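Local coordinates for peroxiredoxin (Clostridioides difficile, PDB 6TSB), which is a bifunctional spore coat protein, probably reducing peroxides through its peroxiredoxin part and hydrolysing chitin through the family 18 chitinase domain described here, at residues D154-T159 and S189-K194; L161-R166 and A196-Y201. One frame throughout, in Å; residues are numbered along the deposited sequence.

Contact 1 of 2, residues D154-T159 and S189-K194; sequences DRENFT and SAEIDK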
ATOM      1  N   ASP A 154      16.917  35.148 -26.221  1.00 39.30           N
ATOM      2  CA  ASP A 154      15.581  34.659 -25.781  1.00 38.94           C
ATOM      3  C   ASP A 154      15.313  35.031 -24.318  1.00 41.16           C
ATOM      4  O   ASP A 154      14.203  35.513 -24.017  1.00 47.49           O
ATOM      5  CB  ASP A 154      15.452  33.164 -26.013  1.00 39.08           C
ATOM      6  CG  ASP A 154      15.178  32.813 -27.461  1.00 42.32           C
ATOM      7  OD1 ASP A 154      14.883  33.732 -28.264  1.00 45.22           O
ATOM      8  OD2 ASP A 154      15.276  31.625 -27.782  1.00 48.96           O
ATOM      9  N   ARG A 155      16.310  34.896 -23.450  1.00 45.72           N
ATOM     10  CA  ARG A 155      16.136  35.026 -21.981  1.00 44.07           C
ATOM     11  C   ARG A 155      15.788  36.470 -21.654  1.00 41.04           C
ATOM     12  O   ARG A 155      14.803  36.694 -20.977  1.00 44.62           O
ATOM     13  CB  ARG A 155      17.368  34.493 -21.235  1.00 46.28           C
ATOM     14  CG  ARG A 155      17.404  34.741 -19.730  1.00 46.46           C
ATOM     15  CD  ARG A 155      18.425  33.818 -19.058  1.00 50.23           C
ATOM     16  NE  ARG A 155      18.449  33.906 -17.602  1.00 47.76           N
ATOM     17  CZ  ARG A 155      19.078  34.849 -16.899  1.00 57.10           C
ATOM     18  NH1 ARG A 155      19.759  35.812 -17.503  1.00 56.54           N
ATOM     19  NH2 ARG A 155      19.026  34.826 -15.580  1.00 56.77           N
ATOM     20  N   GLU A 156      16.563  37.435 -22.111  1.00 49.53           N
ATOM     21  CA  GLU A 156      16.230  38.847 -21.794  1.00 51.91           C
ATOM     22  C   GLU A 156      14.954  39.223 -22.545  1.00 41.45           C
ATOM     23  O   GLU A 156      14.193  40.073 -22.036  1.00 42.42           O
ATOM     24  CB  GLU A 156      17.394  39.776 -22.125  1.00 56.69           C
ATOM     25  CG  GLU A 156      18.502  39.728 -21.090  1.00 64.22           C
ATOM     26  CD  GLU A 156      19.775  40.380 -21.594  1.00 77.88           C
ATOM     27  OE1 GLU A 156      20.487  39.718 -22.383  1.00 77.14           O
ATOM     28  OE2 GLU A 156      20.003  41.572 -21.256  1.00 74.11           O
ATOM     29  N   ASN A 157      14.758  38.641 -23.726  1.00 40.35           N
ATOM     30  CA  ASN A 157      13.630  38.982 -24.627  1.00 44.73           C
ATOM     31  C   ASN A 157      12.330  38.518 -23.960  1.00 48.54           C
ATOM     32  O   ASN A 157      11.332  39.281 -24.040  1.00 41.39           O
ATOM     33  CB  ASN A 157      13.839  38.417 -26.041  1.00 46.08           C
ATOM     34  CG  ASN A 157      14.844  39.206 -26.877  1.00 46.23           C
ATOM     35  OD1 ASN A 157      15.316  40.283 -26.473  1.00 41.24           O
ATOM     36  ND2 ASN A 157      15.218  38.641 -28.022  1.00 40.52           N
ATOM     37  N   PHE A 158      12.358  37.358 -23.282  1.00 41.61           N
ATOM     38  CA  PHE A 158      11.166  36.810 -22.600  1.00 42.57           C
ATOM     39  C   PHE A 158      10.604  37.870 -21.657  1.00 43.71           C
ATOM     40  O   PHE A 158       9.394  38.105 -21.629  1.00 51.98           O
ATOM     41  CB  PHE A 158      11.503  35.488 -21.911  1.00 44.48           C
ATOM     42  CG  PHE A 158      10.343  34.696 -21.342  1.00 46.62           C
ATOM     43  CD1 PHE A 158       9.077  34.744 -21.924  1.00 43.83           C
ATOM     44  CD2 PHE A 158      10.535  33.849 -20.252  1.00 44.11           C
ATOM     45  CE1 PHE A 158       8.036  33.981 -21.421  1.00 45.49           C
ATOM     46  CE2 PHE A 158       9.490  33.083 -19.752  1.00 46.08           C
ATOM     47  CZ  PHE A 158       8.245  33.155 -20.339  1.00 47.52           C
ATOM     48  N   THR A 159      11.458  38.535 -20.905  1.00 43.33           N
ATOM     49  CA  THR A 159      11.014  39.528 -19.894  1.00 41.77           C
ATOM     50  C   THR A 159      10.288  40.679 -20.589  1.00 44.29           C
ATOM     51  O   THR A 159       9.311  41.257 -20.011  1.00 45.67           O
ATOM     52  CB  THR A 159      12.214  40.078 -19.113  1.00 41.35           C
ATOM     53  OG1 THR A 159      12.987  38.972 -18.639  1.00 42.30           O
ATOM     54  CG2 THR A 159      11.803  40.984 -17.974  1.00 39.36           C
ATOM     55  N   SER A 189      17.074  30.442 -19.564  1.00 51.28           N
ATOM     56  CA  SER A 189      15.704  30.565 -20.125  1.00 48.67           C
ATOM     57  C   SER A 189      15.009  31.810 -19.581  1.00 43.84           C
ATOM     58  O   SER A 189      14.478  32.549 -20.376  1.00 47.37           O
ATOM     59  CB  SER A 189      14.887  29.326 -19.912  1.00 46.10           C
ATOM     60  OG  SER A 189      15.494  28.246 -20.596  1.00 51.34           O
ATOM     61  N   ALA A 190      15.045  32.078 -18.290  1.00 40.90           N
ATOM     62  CA  ALA A 190      14.266  33.196 -17.738  1.00 41.83           C
ATOM     63  C   ALA A 190      15.041  33.928 -16.643  1.00 44.01           C
ATOM     64  O   ALA A 190      15.909  33.329 -15.980  1.00 46.92           O
ATOM     65  CB  ALA A 190      12.942  32.694 -17.237  1.00 40.53           C
ATOM     66  N   GLU A 191      14.710  35.207 -16.519  1.00 43.41           N
ATOM     67  CA  GLU A 191      15.197  36.147 -15.497  1.00 46.88           C
ATOM     68  C   GLU A 191      14.141  36.067 -14.416  1.00 44.00           C
ATOM     69  O   GLU A 191      13.228  36.901 -14.440  1.00 42.16           O
ATOM     70  CB  GLU A 191      15.355  37.578 -16.040  1.00 44.46           C
ATOM     71  CG  GLU A 191      16.344  37.738 -17.200  1.00 45.44           C
ATOM     72  CD  GLU A 191      16.507  39.190 -17.655  1.00 51.47           C
ATOM     73  OE1 GLU A 191      15.492  39.825 -18.068  1.00 52.31           O
ATOM     74  OE2 GLU A 191      17.640  39.722 -17.549  1.00 61.76           O
ATOM     75  N   ILE A 192      14.250  35.063 -13.541  1.00 47.91           N
ATOM     76  CA  ILE A 192      13.207  34.770 -12.513  1.00 40.81           C
ATOM     77  C   ILE A 192      12.892  36.045 -11.747  1.00 40.22           C
ATOM     78  O   ILE A 192      11.695  36.335 -11.537  1.00 44.38           O
ATOM     79  CB  ILE A 192      13.650  33.665 -11.543  1.00 47.95           C
ATOM     80  CG1 ILE A 192      14.001  32.363 -12.268  1.00 45.73           C
ATOM     81  CG2 ILE A 192      12.596  33.473 -10.449  1.00 46.73           C
ATOM     82  CD1 ILE A 192      12.946  31.873 -13.241  1.00 48.87           C
ATOM     83  N   ASP A 193      13.914  36.792 -11.332  1.00 44.75           N
ATOM     84  CA  ASP A 193      13.715  37.997 -10.475  1.00 48.84           C
ATOM     85  C   ASP A 193      13.072  39.125 -11.292  1.00 45.29           C
ATOM     86  O   ASP A 193      12.403  39.952 -10.704  1.00 44.61           O
ATOM     87  CB  ASP A 193      15.016  38.447  -9.792  1.00 52.66           C
ATOM     88  CG  ASP A 193      16.097  38.985 -10.720  1.00 55.79           C
ATOM     89  OD1 ASP A 193      16.386  38.344 -11.770  1.00 57.26           O
ATOM     90  OD2 ASP A 193      16.640  40.054 -10.390  1.00 72.06           O
ATOM     91  N   LYS A 194      13.297  39.179 -12.602  1.00 49.85           N
ATOM     92  CA  LYS A 194      12.692  40.220 -13.485  1.00 57.73           C
ATOM     93  C   LYS A 194      11.232  39.861 -13.827  1.00 51.62           C
ATOM     94  O   LYS A 194      10.385  40.774 -13.739  1.00 47.06           O
ATOM     95  CB  LYS A 194      13.550  40.427 -14.739  1.00 57.35           C
ATOM     96  CG  LYS A 194      14.902  41.081 -14.498  1.00 62.03           C
ATOM     97  CD  LYS A 194      14.774  42.541 -14.104  1.00 74.22           C
ATOM     98  CE  LYS A 194      15.376  42.877 -12.754  1.00 80.32           C
ATOM     99  NZ  LYS A 194      16.781  43.323 -12.891  1.00 81.93           N
TER
HETATM  100  O   HOH W   1      17.125  33.930 -13.330  1.00 42.76           O
HETATM  101  O   HOH W   2      13.139  36.421 -18.512  1.00 44.29           O
HETATM  102  O   HOH W   3      15.204  41.720 -19.988  1.00 49.13           O
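Arg155 and Thr159, one turn apart on helix 154-169, meet Glu191 and the turn that leads into helix 192-195. With CG anti to its backbone N and the chain extended from CG to NE, Arg155 lies against the backbone of Ser189 and Ala190: its CB and CG pass Ser189 O, and its CD faces Ser189 N. At the root of the side chain, Arg155 CA stands 3.4 Å from Ser189 O with a CA-H...O angle of 152°. Further out, Arg155 NE gives a weak, bent hydrogen bond to Ala190 O (3.1 Å, 130° at the hydrogen), which a water joining Arg155 NH2, Ala190 O and Ile192 N supplements; NH2 also bonds Ile186 O.

Glu191 CG sits over the centre of one guanidinium face, 3.9 Å above its plane, and the Glu191 carboxylate is turned 71° from that plane. The opposite charges come near, Arg155 NH1 to Glu191 OE2 4.4 Å, but the oxygen lies well out of the guanidinium plane and no N-H points at it. The carboxylate turns to Thr159 instead: Thr159 OG1, beside its own backbone N, donates to the anti lone pair of Glu191 OE1 at 2.7 Å. A water gives OE1 a further hydrogen bond and ties it to Glu156 O, while another water joins Arg155 O, Thr159 OG1 and Glu191 N. Apolar touches flank this network: Thr159 CG2 meets Lys194 CB at 3.7 Å, and Ala190 CB lies at the edge of the Phe158 ring, 4.0 Å from CD2.

Chemically, the N-cap residue Glu191 is held by a hydroxyl and water rather than by a salt bridge; Arg155 would tend to favour the charged form of Glu191, while the nearby Glu156 carboxylate would work against it.

Contact 2 of 2, residues L161-R166 and A196-Y201; sequences LLTAIR and APIIDY
Arg166 reaches from helix 154-169 to the loop before strand 201-204 and grips one backbone oxygen side-on with two nitrogens. Its CG is anti to the backbone N, and bends at chi2 and chi3 carry CD and then NE round, and NE comes to Ile198 O. Arg166 NE and NH2 each lie 2.9 Å from Ile198 O, with N-H...O angles of 146° and 144°; the oxygen lies in the guanidinium plane.

The same NH2 also makes a salt bridge to Asp200 OD2 at 2.7 Å, straighter at 165°. The two flat groups are nearly perpendicular. NH2 meets OD2 from above the carboxylate plane, while the oxygen itself stays at the guanidinium edge. Asp200 OD2 is fixed a second time by Leu175 N, and Arg166 NH1 bonds Gly170 O and Lys173 O, so the arginine also holds the turn that leads into strand 174-179.

This polar end is the tight part. On the inner side, packing is looser: Leu162 CD1 and Ile199 CG2 are 4.5 Å apart, though both side chains are buried and rest on Val177. Between the two parts, Ile198 CG2 fits against the helix, 3.8 Å from Arg166 CB and in touch with Leu162 CB and O. On the solvent side, where Thr163 and Ile198 are partly exposed, Ile198 CD1 lies 3.5 Å from Thr163 OG1, a van der Waals touch of a methyl on a hydroxyl oxygen, whose hydrogen bond goes to Thr159 O.

Helix 154-169 is the crossover between parallel strands 133-137 and 174-179, and here it packs on the loop entering the next parallel strand, 201-204: the repeated beta-alpha pattern of the TIM barrel of family 18 glycoside hydrolases.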
ATOM      1  N   LEU A 161       8.836  40.555 -23.605  1.00 41.46           N
ATOM      2  CA  LEU A 161       7.558  40.031 -24.136  1.00 44.71           C
ATOM      3  C   LEU A 161       6.492  40.096 -23.029  1.00 42.54           C
ATOM      4  O   LEU A 161       5.404  40.635 -23.261  1.00 42.59           O
ATOM      5  CB  LEU A 161       7.791  38.603 -24.624  1.00 44.11           C
ATOM      6  CG  LEU A 161       6.555  37.937 -25.210  1.00 43.40           C
ATOM      7  CD1 LEU A 161       6.059  38.726 -26.404  1.00 45.47           C
ATOM      8  CD2 LEU A 161       6.854  36.499 -25.596  1.00 41.84           C
ATOM      9  N   LEU A 162       6.794  39.541 -21.856  1.00 39.30           N
ATOM     10  CA  LEU A 162       5.855  39.513 -20.711  1.00 41.62           C
ATOM     11  C   LEU A 162       5.484  40.946 -20.340  1.00 39.72           C
ATOM     12  O   LEU A 162       4.308  41.188 -20.077  1.00 40.24           O
ATOM     13  CB  LEU A 162       6.508  38.758 -19.548  1.00 42.90           C
ATOM     14  CG  LEU A 162       6.703  37.271 -19.816  1.00 42.89           C
ATOM     15  CD1 LEU A 162       7.678  36.652 -18.836  1.00 44.74           C
ATOM     16  CD2 LEU A 162       5.359  36.558 -19.778  1.00 47.08           C
ATOM     17  N   THR A 163       6.450  41.861 -20.360  1.00 42.21           N
ATOM     18  CA  THR A 163       6.222  43.297 -20.066  1.00 45.92           C
ATOM     19  C   THR A 163       5.207  43.841 -21.074  1.00 44.94           C
ATOM     20  O   THR A 163       4.279  44.546 -20.654  1.00 41.77           O
ATOM     21  CB  THR A 163       7.524  44.119 -20.106  1.00 50.41           C
ATOM     22  OG1 THR A 163       8.304  43.724 -18.983  1.00 48.55           O
ATOM     23  CG2 THR A 163       7.324  45.623 -20.036  1.00 47.67           C
ATOM     24  N   ALA A 164       5.404  43.547 -22.357  1.00 45.07           N
ATOM     25  CA  ALA A 164       4.516  44.001 -23.455  1.00 43.14           C
ATOM     26  C   ALA A 164       3.107  43.422 -23.265  1.00 40.27           C
ATOM     27  O   ALA A 164       2.155  44.201 -23.377  1.00 49.89           O
ATOM     28  CB  ALA A 164       5.109  43.645 -24.794  1.00 42.23           C
ATOM     29  N   ILE A 165       2.978  42.145 -22.894  1.00 42.86           N
ATOM     30  CA  ILE A 165       1.649  41.523 -22.601  1.00 39.94           C
ATOM     31  C   ILE A 165       1.000  42.225 -21.398  1.00 41.42           C
ATOM     32  O   ILE A 165      -0.157  42.702 -21.494  1.00 41.90           O
ATOM     33  CB  ILE A 165       1.807  40.012 -22.410  1.00 39.63           C
ATOM     34  CG1 ILE A 165       2.475  39.376 -23.633  1.00 38.34           C
ATOM     35  CG2 ILE A 165       0.452  39.414 -22.097  1.00 40.00           C
ATOM     36  CD1 ILE A 165       2.769  37.901 -23.523  1.00 34.31           C
ATOM     37  N   ARG A 166       1.723  42.354 -20.298  1.00 40.87           N
ATOM     38  CA  ARG A 166       1.144  42.983 -19.078  1.00 42.41           C
ATOM     39  C   ARG A 166       0.709  44.431 -19.350  1.00 43.88           C
ATOM     40  O   ARG A 166      -0.330  44.881 -18.748  1.00 45.96           O
ATOM     41  CB  ARG A 166       2.134  42.922 -17.909  1.00 40.09           C
ATOM     42  CG  ARG A 166       1.651  43.641 -16.651  1.00 40.63           C
ATOM     43  CD  ARG A 166       0.360  43.067 -16.098  1.00 40.25           C
ATOM     44  NE  ARG A 166       0.604  41.786 -15.428  1.00 44.15           N
ATOM     45  CZ  ARG A 166      -0.337  40.950 -14.988  1.00 44.65           C
ATOM     46  NH1 ARG A 166      -1.624  41.220 -15.160  1.00 46.98           N
ATOM     47  NH2 ARG A 166       0.021  39.830 -14.389  1.00 41.43           N
ATOM     48  N   ALA A 196       9.204  37.843 -12.174  1.00 48.26           N
ATOM     49  CA  ALA A 196       8.464  37.673 -10.896  1.00 48.56           C
ATOM     50  C   ALA A 196       7.404  38.751 -10.716  1.00 47.46           C
ATOM     51  O   ALA A 196       6.236  38.415 -10.598  1.00 52.31           O
ATOM     52  CB  ALA A 196       9.419  37.633  -9.723  1.00 53.69           C
ATOM     53  N   PRO A 197       7.746  40.066 -10.696  1.00 50.17           N
ATOM     54  CA  PRO A 197       6.755  41.109 -10.443  1.00 46.64           C
ATOM     55  C   PRO A 197       5.773  41.366 -11.599  1.00 50.21           C
ATOM     56  O   PRO A 197       4.754  42.042 -11.355  1.00 46.66           O
ATOM     57  CB  PRO A 197       7.583  42.378 -10.180  1.00 50.36           C
ATOM     58  CG  PRO A 197       8.893  42.131 -10.905  1.00 52.10           C
ATOM     59  CD  PRO A 197       9.101  40.625 -10.848  1.00 53.53           C
ATOM     60  N   ILE A 198       6.042  40.813 -12.786  1.00 44.25           N
ATOM     61  CA  ILE A 198       5.166  40.999 -13.981  1.00 47.23           C
ATOM     62  C   ILE A 198       4.005  40.001 -13.915  1.00 46.84           C
ATOM     63  O   ILE A 198       2.860  40.415 -14.165  1.00 44.75           O
ATOM     64  CB  ILE A 198       5.944  40.848 -15.300  1.00 48.90           C
ATOM     65  CG1 ILE A 198       7.070  41.879 -15.431  1.00 55.68           C
ATOM     66  CG2 ILE A 198       4.993  40.944 -16.477  1.00 49.23           C
ATOM     67  CD1 ILE A 198       8.173  41.451 -16.390  1.00 54.89           C
ATOM     68  N   ILE A 199       4.315  38.733 -13.651  1.00 43.54           N
ATOM     69  CA  ILE A 199       3.347  37.602 -13.718  1.00 43.05           C
ATOM     70  C   ILE A 199       2.589  37.447 -12.402  1.00 44.58           C
ATOM     71  O   ILE A 199       3.029  37.957 -11.375  1.00 48.51           O
ATOM     72  CB  ILE A 199       4.083  36.311 -14.096  1.00 43.00           C
ATOM     73  CG1 ILE A 199       4.911  35.732 -12.948  1.00 44.20           C
ATOM     74  CG2 ILE A 199       4.928  36.543 -15.327  1.00 46.25           C
ATOM     75  CD1 ILE A 199       5.732  34.526 -13.358  1.00 42.54           C
ATOM     76  N   ASP A 200       1.481  36.724 -12.442  1.00 47.02           N
ATOM     77  CA  ASP A 200       0.647  36.391 -11.261  1.00 41.31           C
ATOM     78  C   ASP A 200       1.111  35.048 -10.705  1.00 41.90           C
ATOM     79  O   ASP A 200       1.137  34.889  -9.482  1.00 47.73           O
ATOM     80  CB  ASP A 200      -0.830  36.346 -11.628  1.00 43.45           C
ATOM     81  CG  ASP A 200      -1.367  37.707 -12.008  1.00 42.58           C
ATOM     82  OD1 ASP A 200      -1.556  38.503 -11.115  1.00 46.07           O
ATOM     83  OD2 ASP A 200      -1.555  37.964 -13.196  1.00 48.88           O
ATOM     84  N   TYR A 201       1.517  34.128 -11.566  1.00 37.60           N
ATOM     85  CA  TYR A 201       1.926  32.774 -11.149  1.00 38.71           C
ATOM     86  C   TYR A 201       3.026  32.264 -12.067  1.00 39.61           C
ATOM     87  O   TYR A 201       3.033  32.606 -13.251  1.00 44.55           O
ATOM     88  CB  TYR A 201       0.733  31.814 -11.185  1.00 39.59           C
ATOM     89  CG  TYR A 201      -0.344  32.125 -10.179  1.00 40.78           C
ATOM     90  CD1 TYR A 201      -0.155  31.851  -8.834  1.00 48.25           C
ATOM     91  CD2 TYR A 201      -1.561  32.662 -10.558  1.00 43.33           C
ATOM     92  CE1 TYR A 201      -1.127  32.157  -7.888  1.00 43.98           C
ATOM     93  CE2 TYR A 201      -2.563  32.931  -9.635  1.00 45.56           C
ATOM     94  CZ  TYR A 201      -2.336  32.685  -8.294  1.00 43.80           C
ATOM     95  OH  TYR A 201      -3.297  32.919  -7.368  1.00 44.01           O
TER

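From the N terminus, the chain runs along helix 154-169, which supplies the first segment of both contacts, then through strand 174-179 and helix 183-188 to 189-194 and 196-201. Contact 1 closes the loop from 154-159 to 189-194, and contact 2 the loop from 161-166 to 196-201. The segments alternate, so the loops cross rather than nest, and successive parts of the helix meet successive parts of the returning chain. Their centres lie 10 Å apart, and they touch where Thr159 O packs 3.8 Å from Ile198 CD1. Together they tie one barrel helix to helix 192-195 and the approach to strand 201-204.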